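Local coordinates for Thiol:disulfide interchange protein (Proteus mirabilis, PDB 4OD7) that probably acts as a thiol oxidase of the DsbA family in the periplasm, introducing disulfide bonds into folding proteins, here with a non-covalently bound peptide, at residues D64-L69 with N149-M154. The protein carries 1 engineered substitution. Residues are numbered along the deposited sequence; the frame is centred on the assembly and turned at random.
Sequences DFLGPL and NGVPAM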
loop_
_atom_site.group_PDB
_atom_site.type_symbol
_atom_site.label_atom_id
_atom_site.label_comp_id
_atom_site.label_asym_id
_atom_site.label_seq_id
_atom_site.Cartn_x
_atom_site.Cartn_y
_atom_site.Cartn_z
ATOM N N ASP A 64 -0.470 7.780 -7.501
ATOM C CA ASP A 64 -0.177 8.154 -8.872
ATOM C C ASP A 64 1.080 8.945 -8.992
ATOM O O ASP A 64 1.621 9.050 -10.086
ATOM C CB ASP A 64 -1.289 9.014 -9.464
ATOM C CG ASP A 64 -2.583 8.277 -9.698
ATOM O OD1 ASP A 64 -2.682 7.044 -9.518
ATOM O OD2 ASP A 64 -3.542 8.992 -10.026
ATOM N N PHE A 65 1.530 9.522 -7.879
ATOM C CA PHE A 65 2.450 10.649 -7.954
ATOM C C PHE A 65 3.927 10.288 -8.057
ATOM O O PHE A 65 4.751 11.174 -8.243
ATOM C CB PHE A 65 2.231 11.645 -6.778
ATOM C CG PHE A 65 2.299 11.049 -5.378
ATOM C CD1 PHE A 65 3.497 10.807 -4.757
ATOM C CD2 PHE A 65 1.150 10.826 -4.666
ATOM C CE1 PHE A 65 3.540 10.296 -3.494
ATOM C CE2 PHE A 65 1.196 10.311 -3.401
ATOM C CZ PHE A 65 2.393 10.056 -2.805
ATOM N N LEU A 66 4.260 9.007 -8.003
ATOM C CA LEU A 66 5.625 8.604 -8.276
ATOM C C LEU A 66 5.674 7.897 -9.612
ATOM O O LEU A 66 4.771 7.155 -9.951
ATOM C CB LEU A 66 6.159 7.716 -7.175
ATOM C CG LEU A 66 6.258 8.372 -5.786
ATOM C CD1 LEU A 66 6.787 7.378 -4.754
ATOM C CD2 LEU A 66 7.122 9.610 -5.840
ATOM N N GLY A 67 6.699 8.214 -10.396
ATOM C CA GLY A 67 7.066 7.445 -11.560
ATOM C C GLY A 67 6.340 7.917 -12.785
ATOM O O GLY A 67 5.263 8.496 -12.671
ATOM N N PRO A 68 6.913 7.683 -13.967
ATOM C CA PRO A 68 6.256 8.091 -15.205
ATOM C C PRO A 68 4.919 7.412 -15.438
ATOM O O PRO A 68 3.982 8.057 -15.902
ATOM C CB PRO A 68 7.257 7.686 -16.281
ATOM C CG PRO A 68 8.511 7.692 -15.638
ATOM C CD PRO A 68 8.269 7.206 -14.241
ATOM N N LEU A 69 4.816 6.153 -15.016
ATOM C CA LEU A 69 3.582 5.394 -15.185
ATOM C C LEU A 69 2.811 5.204 -13.860
ATOM O O LEU A 69 2.101 4.224 -13.679
ATOM C CB LEU A 69 3.924 4.039 -15.815
ATOM C CG LEU A 69 4.621 4.111 -17.195
ATOM C CD1 LEU A 69 5.090 2.769 -17.698
ATOM C CD2 LEU A 69 3.647 4.694 -18.230
ATOM N N ASN A 149 1.296 12.378 0.809
ATOM C CA ASN A 149 2.294 13.055 0.003
ATOM C C ASN A 149 3.553 12.229 -0.141
ATOM O O ASN A 149 4.415 12.576 -0.918
ATOM C CB ASN A 149 2.684 14.391 0.656
ATOM C CG ASN A 149 1.590 15.438 0.584
ATOM O OD1 ASN A 149 0.896 15.575 -0.426
ATOM N ND2 ASN A 149 1.439 16.195 1.667
ATOM N N GLY A 150 3.640 11.151 0.630
ATOM C CA GLY A 150 4.794 10.304 0.654
ATOM C C GLY A 150 4.365 8.909 1.018
ATOM O O GLY A 150 3.341 8.706 1.662
ATOM N N VAL A 151 5.153 7.938 0.579
ATOM C CA VAL A 151 4.869 6.538 0.795
ATOM C C VAL A 151 6.137 5.811 1.181
ATOM O O VAL A 151 7.230 6.164 0.753
ATOM C CB VAL A 151 4.285 5.841 -0.460
ATOM C CG1 VAL A 151 2.832 6.255 -0.694
ATOM C CG2 VAL A 151 5.156 6.075 -1.694
ATOM N N PRO A 152 6.002 4.722 1.926
ATOM C CA PRO A 152 4.814 4.027 2.448
ATOM C C PRO A 152 4.067 4.843 3.516
ATOM O O PRO A 152 4.690 5.605 4.230
ATOM C CB PRO A 152 5.431 2.757 3.029
ATOM C CG PRO A 152 6.804 3.050 3.330
ATOM C CD PRO A 152 7.250 4.020 2.301
ATOM N N ALA A 153 2.756 4.730 3.604
ATOM C CA ALA A 153 2.012 5.452 4.635
ATOM C C ALA A 153 0.820 4.616 5.066
ATOM O O ALA A 153 0.300 3.901 4.259
ATOM C CB ALA A 153 1.564 6.781 4.108
ATOM N N MET A 154 0.391 4.706 6.323
ATOM C CA MET A 154 -0.765 3.924 6.816
ATOM C C MET A 154 -1.581 4.833 7.752
ATOM O O MET A 154 -1.021 5.584 8.555
ATOM C CB MET A 154 -0.288 2.644 7.540
ATOM C CG MET A 154 -1.326 1.611 7.876
ATOM S SD MET A 154 -0.679 0.209 8.814
ATOM C CE MET A 154 0.325 -0.615 7.604
#
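The carbonyl oxygen of Asn149 is met by two carbons of the Phe65 ring, Phe65 CE1 at 3.5 Å and Phe65 CZ at 3.7 Å from Asn149 O. These are van der Waals approaches to a peptide group that the ring meets obliquely, and Phe65 CZ also lies 3.8 Å from Gly150 N. A flat, rigid ring suits this place because it spans backbone and side chain together: the same CZ is 4.4 Å from Val151 CG1. Beyond the ring, Leu66 and Val151 meet tip to tip, with Leu66 CD1 3.7 Å from Val151 CG2. Leu66 CD1 lies anti to CA (chi2 179°), which carries this methyl toward Val151, while the forked Val151 gives one methyl to each partner. Val151 precedes a cis peptide bond to Pro152, forming the cis-proline loop of the thioredoxin fold, and its backbone hydrogen-bonds the bound peptide, whose backbone also packs on Phe65 and Leu66. Both loops thus contribute to the surface that holds the peptide, consistent with a role in binding substrate. Val151 and Pro152 touch Cys35 on helix 33-41, and Leu66 touches the engineered Ser32 just before that helix. Residues 64-69 link strand 58-62 to helix 70-83, whereas residues 149-154 run from the loop after helix 130-145 into strand 153-156, which pairs with strand 24-28.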